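Local atomic coordinates of type-iv like pilin ttha1219 (Thermus thermophilus, PDB entry 5G23), a protein that is a type IV pilin-like protein resembling type II secretion pseudopilins, probably acting in the pilus machinery of natural competence and DNA uptake. Residues E59-V73 with V83-E95. Residues are numbered along the deposited sequence; the frame is centred on the assembly and turned at random.
Sequences ELYTVGYRLTGQALV and VQGWFLCEAGMEE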
ATOM      1  N   GLU B  59       6.684   0.944   3.652  1.00 21.42           N
ATOM      2  CA  GLU B  59       7.768   1.689   3.131  1.00 22.93           C
ATOM      3  C   GLU B  59       8.729   2.156   4.259  1.00 23.26           C
ATOM      4  O   GLU B  59       9.942   2.139   4.097  1.00 24.22           O
ATOM      5  CB  GLU B  59       7.158   2.851   2.353  1.00 24.86           C
ATOM      6  CG  GLU B  59       8.090   3.804   1.666  1.00 28.97           C
ATOM      7  CD  GLU B  59       8.489   3.323   0.311  1.00 31.12           C
ATOM      8  OE1 GLU B  59       7.941   2.291  -0.138  1.00 34.06           O
ATOM      9  OE2 GLU B  59       9.442   3.914  -0.209  1.00 31.87           O
ATOM     10  N   LEU B  60       8.192   2.641   5.362  1.00 20.03           N
ATOM     11  CA  LEU B  60       9.000   3.229   6.404  1.00 19.57           C
ATOM     12  C   LEU B  60       9.726   2.173   7.265  1.00 19.26           C
ATOM     13  O   LEU B  60      10.796   2.475   7.802  1.00 18.65           O
ATOM     14  CB  LEU B  60       8.175   4.179   7.276  1.00 19.23           C
ATOM     15  CG  LEU B  60       7.716   5.435   6.505  1.00 20.61           C
ATOM     16  CD1 LEU B  60       6.712   6.239   7.300  1.00 21.24           C
ATOM     17  CD2 LEU B  60       8.891   6.349   6.119  1.00 22.05           C
ATOM     18  N   TYR B  61       9.173   0.967   7.362  1.00 18.59           N
ATOM     19  CA  TYR B  61       9.819  -0.105   8.105  1.00 20.07           C
ATOM     20  C   TYR B  61      11.234  -0.368   7.556  1.00 22.12           C
ATOM     21  O   TYR B  61      12.120  -0.743   8.291  1.00 22.57           O
ATOM     22  CB  TYR B  61       9.005  -1.385   7.986  1.00 20.30           C
ATOM     23  CG  TYR B  61       9.584  -2.547   8.719  1.00 22.42           C
ATOM     24  CD1 TYR B  61       9.335  -2.708  10.074  1.00 23.56           C
ATOM     25  CD2 TYR B  61      10.377  -3.493   8.079  1.00 24.24           C
ATOM     26  CE1 TYR B  61       9.846  -3.786  10.779  1.00 25.15           C
ATOM     27  CE2 TYR B  61      10.871  -4.586   8.762  1.00 26.69           C
ATOM     28  CZ  TYR B  61      10.615  -4.707  10.144  1.00 27.11           C
ATOM     29  OH  TYR B  61      11.128  -5.757  10.871  1.00 31.18           O
ATOM     30  N   THR B  62      11.394  -0.207   6.263  1.00 22.10           N
ATOM     31  CA  THR B  62      12.664  -0.501   5.616  1.00 26.37           C
ATOM     32  C   THR B  62      13.751   0.595   5.815  1.00 25.14           C
ATOM     33  O   THR B  62      14.888   0.404   5.497  1.00 24.84           O
ATOM     34  CB  THR B  62      12.458  -0.750   4.079  1.00 28.14           C
ATOM     35  OG1 THR B  62      12.119   0.452   3.383  1.00 33.26           O
ATOM     36  CG2 THR B  62      11.313  -1.659   3.795  1.00 29.99           C
ATOM     37  N   VAL B  63      13.375   1.773   6.325  1.00 25.02           N
ATOM     38  CA  VAL B  63      14.312   2.899   6.337  1.00 24.08           C
ATOM     39  C   VAL B  63      15.515   2.533   7.150  1.00 23.36           C
ATOM     40  O   VAL B  63      15.402   2.021   8.242  1.00 23.26           O
ATOM     41  CB  VAL B  63      13.589   4.182   6.798  1.00 24.38           C
ATOM     42  CG1 VAL B  63      14.583   5.265   7.041  1.00 27.34           C
ATOM     43  CG2 VAL B  63      12.634   4.632   5.703  1.00 24.26           C
ATOM     44  N   GLY B  64      16.707   2.783   6.590  1.00 22.59           N
ATOM     45  CA  GLY B  64      17.931   2.502   7.250  1.00 22.61           C
ATOM     46  C   GLY B  64      18.538   1.158   6.872  1.00 23.96           C
ATOM     47  O   GLY B  64      19.650   0.888   7.215  1.00 24.72           O
ATOM     48  N   TYR B  65      17.813   0.342   6.133  1.00 25.97           N
ATOM     49  CA  TYR B  65      18.218  -1.039   5.836  1.00 27.06           C
ATOM     50  C   TYR B  65      19.550  -1.075   5.142  1.00 29.64           C
ATOM     51  O   TYR B  65      19.709  -0.489   4.066  1.00 29.75           O
ATOM     52  CB  TYR B  65      17.181  -1.703   4.958  1.00 27.88           C
ATOM     53  CG  TYR B  65      17.465  -3.157   4.678  1.00 30.58           C
ATOM     54  CD1 TYR B  65      17.328  -4.104   5.694  1.00 32.54           C
ATOM     55  CD2 TYR B  65      17.856  -3.576   3.433  1.00 32.69           C
ATOM     56  CE1 TYR B  65      17.571  -5.449   5.460  1.00 34.82           C
ATOM     57  CE2 TYR B  65      18.125  -4.913   3.186  1.00 35.54           C
ATOM     58  CZ  TYR B  65      17.971  -5.837   4.203  1.00 36.71           C
ATOM     59  OH  TYR B  65      18.257  -7.142   3.957  1.00 41.54           O
ATOM     60  N   ARG B  66      20.503  -1.711   5.809  1.00 31.72           N
ATOM     61  CA  ARG B  66      21.890  -1.884   5.396  1.00 34.95           C
ATOM     62  C   ARG B  66      22.538  -0.579   4.972  1.00 35.45           C
ATOM     63  O   ARG B  66      23.376  -0.584   4.096  1.00 37.95           O
ATOM     64  CB  ARG B  66      21.993  -2.999   4.336  1.00 37.53           C
ATOM     65  CG  ARG B  66      21.475  -4.342   4.852  1.00 40.65           C
ATOM     66  CD  ARG B  66      21.487  -5.461   3.820  1.00 45.54           C
ATOM     67  NE  ARG B  66      22.773  -5.557   3.145  1.00 49.86           N
ATOM     68  CZ  ARG B  66      22.990  -6.214   2.000  1.00 55.28           C
ATOM     69  NH1 ARG B  66      22.016  -6.909   1.398  1.00 57.30           N
ATOM     70  NH2 ARG B  66      24.195  -6.194   1.464  1.00 55.84           N
ATOM     71  N   LEU B  67      22.167   0.535   5.609  1.00 33.80           N
ATOM     72  CA  LEU B  67      22.604   1.861   5.199  1.00 34.92           C
ATOM     73  C   LEU B  67      23.653   2.415   6.123  1.00 36.84           C
ATOM     74  O   LEU B  67      23.595   2.216   7.310  1.00 36.44           O
ATOM     75  CB  LEU B  67      21.415   2.831   5.175  1.00 35.14           C
ATOM     76  CG  LEU B  67      21.579   4.137   4.415  1.00 35.97           C
ATOM     77  CD1 LEU B  67      21.482   3.877   2.936  1.00 37.07           C
ATOM     78  CD2 LEU B  67      20.557   5.165   4.776  1.00 36.01           C
ATOM     79  N   THR B  68      24.626   3.116   5.563  1.00 37.42           N
ATOM     80  CA  THR B  68      25.507   3.990   6.325  1.00 39.26           C
ATOM     81  C   THR B  68      25.181   5.421   5.931  1.00 37.92           C
ATOM     82  O   THR B  68      24.917   5.711   4.755  1.00 42.56           O
ATOM     83  CB  THR B  68      27.011   3.691   5.964  1.00 41.94           C
ATOM     84  OG1 THR B  68      27.467   2.642   6.793  1.00 42.19           O
ATOM     85  CG2 THR B  68      27.919   4.881   6.175  1.00 44.25           C
ATOM     86  N   GLY B  69      25.238   6.333   6.881  1.00 35.09           N
ATOM     87  CA  GLY B  69      24.919   7.723   6.597  1.00 32.89           C
ATOM     88  C   GLY B  69      23.483   8.088   7.024  1.00 31.14           C
ATOM     89  O   GLY B  69      22.903   7.414   7.892  1.00 28.13           O
ATOM     90  N   GLN B  70      22.953   9.140   6.419  1.00 29.20           N
ATOM     91  CA  GLN B  70      21.706   9.746   6.821  1.00 29.69           C
ATOM     92  C   GLN B  70      20.552   8.844   6.371  1.00 26.16           C
ATOM     93  O   GLN B  70      20.441   8.496   5.198  1.00 24.78           O
ATOM     94  CB  GLN B  70      21.551  11.155   6.236  1.00 31.98           C
ATOM     95  CG  GLN B  70      20.347  11.859   6.808  1.00 33.70           C
ATOM     96  CD  GLN B  70      20.264  13.315   6.443  1.00 35.08           C
ATOM     97  OE1 GLN B  70      20.024  13.670   5.276  1.00 37.25           O
ATOM     98  NE2 GLN B  70      20.355  14.167   7.437  1.00 34.29           N
ATOM     99  N   ALA B  71      19.745   8.436   7.331  1.00 22.65           N
ATOM    100  CA  ALA B  71      18.733   7.415   7.111  1.00 20.88           C
ATOM    101  C   ALA B  71      17.323   7.948   7.217  1.00 18.76           C
ATOM    102  O   ALA B  71      16.440   7.406   6.607  1.00 18.47           O
ATOM    103  CB  ALA B  71      18.931   6.264   8.115  1.00 20.77           C
ATOM    104  N   LEU B  72      17.124   9.010   7.994  1.00 17.12           N
ATOM    105  CA  LEU B  72      15.811   9.533   8.275  1.00 16.64           C
ATOM    106  C   LEU B  72      15.915  11.005   8.579  1.00 16.70           C
ATOM    107  O   LEU B  72      16.828  11.449   9.337  1.00 17.40           O
ATOM    108  CB  LEU B  72      15.190   8.795   9.461  1.00 16.93           C
ATOM    109  CG  LEU B  72      13.760   9.154   9.808  1.00 16.70           C
ATOM    110  CD1 LEU B  72      12.806   8.496   8.864  1.00 16.63           C
ATOM    111  CD2 LEU B  72      13.428   8.755  11.251  1.00 17.53           C
ATOM    112  N   VAL B  73      14.978  11.763   8.049  1.00 16.25           N
ATOM    113  CA  VAL B  73      14.788  13.154   8.465  1.00 16.14           C
ATOM    114  C   VAL B  73      13.337  13.389   8.722  1.00 15.22           C
ATOM    115  O   VAL B  73      12.485  13.175   7.850  1.00 14.14           O
ATOM    116  CB  VAL B  73      15.273  14.167   7.401  1.00 17.36           C
ATOM    117  CG1 VAL B  73      15.018  15.579   7.857  1.00 17.61           C
ATOM    118  CG2 VAL B  73      16.760  14.048   7.152  1.00 18.16           C
ATOM    119  N   VAL B  83       8.283  13.583   6.251  1.00 18.36           N
ATOM    120  CA  VAL B  83       9.220  12.539   6.614  1.00 19.91           C
ATOM    121  C   VAL B  83       9.983  12.109   5.358  1.00 19.28           C
ATOM    122  O   VAL B  83       9.373  11.965   4.287  1.00 20.42           O
ATOM    123  CB  VAL B  83       8.570  11.378   7.373  1.00 22.17           C
ATOM    124  CG1 VAL B  83       7.384  10.845   6.670  1.00 23.28           C
ATOM    125  CG2 VAL B  83       9.583  10.257   7.565  1.00 23.97           C
ATOM    126  N   GLN B  84      11.287  12.027   5.481  1.00 17.74           N
ATOM    127  CA  GLN B  84      12.144  11.443   4.439  1.00 18.99           C
ATOM    128  C   GLN B  84      12.983  10.318   5.012  1.00 18.51           C
ATOM    129  O   GLN B  84      13.459  10.432   6.132  1.00 18.81           O
ATOM    130  CB  GLN B  84      13.048  12.469   3.769  1.00 20.04           C
ATOM    131  CG  GLN B  84      12.366  13.739   3.274  1.00 21.22           C
ATOM    132  CD  GLN B  84      13.377  14.826   3.021  1.00 23.86           C
ATOM    133  OE1 GLN B  84      13.983  14.860   1.954  1.00 25.96           O
ATOM    134  NE2 GLN B  84      13.668  15.633   4.041  1.00 23.18           N
ATOM    135  N   GLY B  85      13.232   9.278   4.195  1.00 18.25           N
ATOM    136  CA  GLY B  85      14.030   8.160   4.569  1.00 17.85           C
ATOM    137  C   GLY B  85      14.810   7.513   3.422  1.00 18.23           C
ATOM    138  O   GLY B  85      14.454   7.661   2.269  1.00 17.89           O
ATOM    139  N   TRP B  86      15.898   6.850   3.757  1.00 18.04           N
ATOM    140  CA  TRP B  86      16.756   6.203   2.713  1.00 19.20           C
ATOM    141  C   TRP B  86      17.056   4.781   3.184  1.00 19.71           C
ATOM    142  O   TRP B  86      17.032   4.460   4.404  1.00 18.86           O
ATOM    143  CB  TRP B  86      18.023   7.010   2.493  1.00 19.65           C
ATOM    144  CG  TRP B  86      17.803   8.361   1.953  1.00 19.39           C
ATOM    145  CD1 TRP B  86      17.857   8.728   0.652  1.00 19.51           C
ATOM    146  CD2 TRP B  86      17.451   9.545   2.691  1.00 19.17           C
ATOM    147  NE1 TRP B  86      17.529  10.058   0.520  1.00 19.62           N
ATOM    148  CE2 TRP B  86      17.299  10.581   1.769  1.00 19.18           C
ATOM    149  CE3 TRP B  86      17.219   9.802   4.059  1.00 19.52           C
ATOM    150  CZ2 TRP B  86      16.940  11.866   2.149  1.00 19.89           C
ATOM    151  CZ3 TRP B  86      16.923  11.079   4.454  1.00 18.92           C
ATOM    152  CH2 TRP B  86      16.749  12.115   3.480  1.00 19.75           C
ATOM    153  N   PHE B  87      17.318   3.918   2.246  1.00 20.87           N
ATOM    154  CA  PHE B  87      17.681   2.520   2.516  1.00 22.32           C
ATOM    155  C   PHE B  87      18.426   1.942   1.319  1.00 22.96           C
ATOM    156  O   PHE B  87      18.365   2.475   0.210  1.00 22.36           O
ATOM    157  CB  PHE B  87      16.447   1.674   2.809  1.00 23.39           C
ATOM    158  CG  PHE B  87      15.389   1.776   1.720  1.00 25.18           C
ATOM    159  CD1 PHE B  87      14.507   2.829   1.678  1.00 26.97           C
ATOM    160  CD2 PHE B  87      15.305   0.821   0.751  1.00 28.31           C
ATOM    161  CE1 PHE B  87      13.542   2.952   0.654  1.00 29.50           C
ATOM    162  CE2 PHE B  87      14.326   0.892  -0.255  1.00 29.60           C
ATOM    163  CZ  PHE B  87      13.470   1.976  -0.313  1.00 29.30           C
ATOM    164  N   LEU B  88      19.133   0.848   1.558  1.00 24.71           N
ATOM    165  CA  LEU B  88      19.834   0.122   0.535  1.00 26.77           C
ATOM    166  C   LEU B  88      18.908  -0.898  -0.084  1.00 27.92           C
ATOM    167  O   LEU B  88      18.204  -1.612   0.592  1.00 29.10           O
ATOM    168  CB  LEU B  88      21.017  -0.630   1.113  1.00 28.64           C
ATOM    169  CG  LEU B  88      21.910  -1.291   0.044  1.00 30.75           C
ATOM    170  CD1 LEU B  88      22.678  -0.251  -0.730  1.00 31.76           C
ATOM    171  CD2 LEU B  88      22.874  -2.300   0.652  1.00 33.64           C
ATOM    172  N   CYS B  89      18.880  -0.946  -1.386  1.00 29.72           N
ATOM    173  CA  CYS B  89      18.093  -1.952  -2.074  1.00 31.95           C
ATOM    174  C   CYS B  89      18.787  -3.307  -2.196  1.00 33.48           C
ATOM    175  O   CYS B  89      19.874  -3.352  -2.694  1.00 34.70           O
ATOM    176  CB  CYS B  89      17.754  -1.411  -3.445  1.00 33.10           C
ATOM    177  SG  CYS B  89      16.452  -0.241  -3.367  1.00 34.09           S
ATOM    178  N   GLU B  90      18.109  -4.388  -1.793  1.00 36.22           N
ATOM    179  CA  GLU B  90      18.501  -5.806  -2.048  1.00 40.26           C
ATOM    180  C   GLU B  90      17.501  -6.358  -3.079  1.00 41.83           C
ATOM    181  O   GLU B  90      16.277  -6.228  -2.902  1.00 42.56           O
ATOM    182  CB  GLU B  90      18.398  -6.670  -0.762  1.00 41.81           C
ATOM    183  CG  GLU B  90      18.793  -8.196  -0.800  1.00 44.90           C
ATOM    184  CD  GLU B  90      19.148  -8.750   0.629  1.00 47.53           C
ATOM    185  OE1 GLU B  90      19.141  -7.854   1.540  1.00 45.30           O
ATOM    186  OE2 GLU B  90      19.443  -9.990   0.908  1.00 47.85           O
ATOM    187  N   ALA B  91      17.997  -6.944  -4.155  1.00 45.41           N
ATOM    188  CA  ALA B  91      17.120  -7.518  -5.182  1.00 47.44           C
ATOM    189  C   ALA B  91      16.022  -8.443  -4.604  1.00 48.31           C
ATOM    190  O   ALA B  91      16.265  -9.177  -3.643  1.00 50.10           O
ATOM    191  CB  ALA B  91      17.942  -8.281  -6.198  1.00 49.38           C
ATOM    192  N   GLY B  92      14.822  -8.373  -5.181  1.00 45.92           N
ATOM    193  CA  GLY B  92      13.765  -9.327  -4.909  1.00 45.34           C
ATOM    194  C   GLY B  92      12.842  -8.949  -3.759  1.00 44.23           C
ATOM    195  O   GLY B  92      11.751  -9.524  -3.634  1.00 43.84           O
ATOM    196  N   MET B  93      13.262  -8.000  -2.937  1.00 44.81           N
ATOM    197  CA  MET B  93      12.537  -7.665  -1.678  1.00 48.95           C
ATOM    198  C   MET B  93      11.453  -6.606  -1.865  1.00 45.78           C
ATOM    199  O   MET B  93      10.330  -6.769  -1.382  1.00 49.43           O
ATOM    200  CB  MET B  93      13.539  -7.292  -0.543  1.00 53.43           C
ATOM    201  CG  MET B  93      14.081  -8.531   0.207  1.00 60.30           C
ATOM    202  SD  MET B  93      15.296  -8.355   1.570  1.00 67.35           S
ATOM    203  CE  MET B  93      14.670  -7.021   2.599  1.00 62.13           C
ATOM    204  N   GLU B  94      11.770  -5.525  -2.575  1.00 41.87           N
ATOM    205  CA  GLU B  94      10.918  -4.360  -2.635  1.00 39.04           C
ATOM    206  C   GLU B  94      10.782  -3.923  -4.085  1.00 35.40           C
ATOM    207  O   GLU B  94      11.761  -3.836  -4.822  1.00 31.84           O
ATOM    208  CB  GLU B  94      11.418  -3.223  -1.746  1.00 42.81           C
ATOM    209  CG  GLU B  94      11.699  -3.704  -0.261  1.00 49.85           C
ATOM    210  CD  GLU B  94      10.447  -3.742   0.663  1.00 55.64           C
ATOM    211  OE1 GLU B  94       9.809  -2.664   0.832  1.00 65.00           O
ATOM    212  OE2 GLU B  94      10.072  -4.828   1.232  1.00 61.53           O
ATOM    213  N   GLU B  95       9.532  -3.714  -4.505  1.00 32.19           N
ATOM    214  CA  GLU B  95       9.224  -3.412  -5.868  1.00 31.53           C
ATOM    215  C   GLU B  95      10.019  -2.227  -6.404  1.00 31.90           C
ATOM    216  O   GLU B  95      10.533  -2.282  -7.502  1.00 31.25           O
ATOM    217  CB  GLU B  95       7.726  -3.078  -5.994  1.00 31.00           C
ATOM    218  CG  GLU B  95       7.200  -3.191  -7.400  1.00 30.58           C
ATOM    219  CD  GLU B  95       5.796  -2.660  -7.588  1.00 30.48           C
ATOM    220  OE1 GLU B  95       5.197  -2.168  -6.566  1.00 29.46           O
ATOM    221  OE2 GLU B  95       5.285  -2.803  -8.731  1.00 29.32           O
TER
HETATM  222  O   HOH W   1      11.894  15.500   6.295  1.00 20.46           O
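Glu90 OE1 takes two bonds at once, from Tyr65 OH at 2.7 Å and, more weakly, from Arg66 NH1 at 3.0 Å, the second being a salt bridge. This cluster lies beyond the open end of an antiparallel beta hairpin, strands 69-75 and 82-88, which follows the N-terminal helix 44-61 of the pilin fold. The phenol arrives on the syn side of the carboxylate, 26° out of its plane. The guanidinium stands perpendicular to that carboxylate, with Leu88 CD2 over one face. Arg66 CG lies over the centre of the Tyr65 ring, and Met93 makes an oblique Met-aromatic contact with it. A phenylalanine in place of Tyr65 would probably cost Glu90 OE1 the shorter of these two bonds and leave it leaning on the weak one from Arg66. Between helix and hairpin, two overlapping type II turns, Thr62 to Tyr65 and Gly64 to Leu67, pack beside Trp86, Phe87 and Leu88. Gly64 N bonds Trp86 O, and Leu88 N bonds Tyr65 O. CG of Phe87 sits between its backbone N and carbonyl carbon (chi1 54°), which puts the ring face under Thr62 OG1, a hydroxyl that donates to Glu59 O. At the other end, Val73 and Gln84 form a hydrogen-bonded pair. A water bridges Val73 O and Gln84 NE2, 2.9 Å from each.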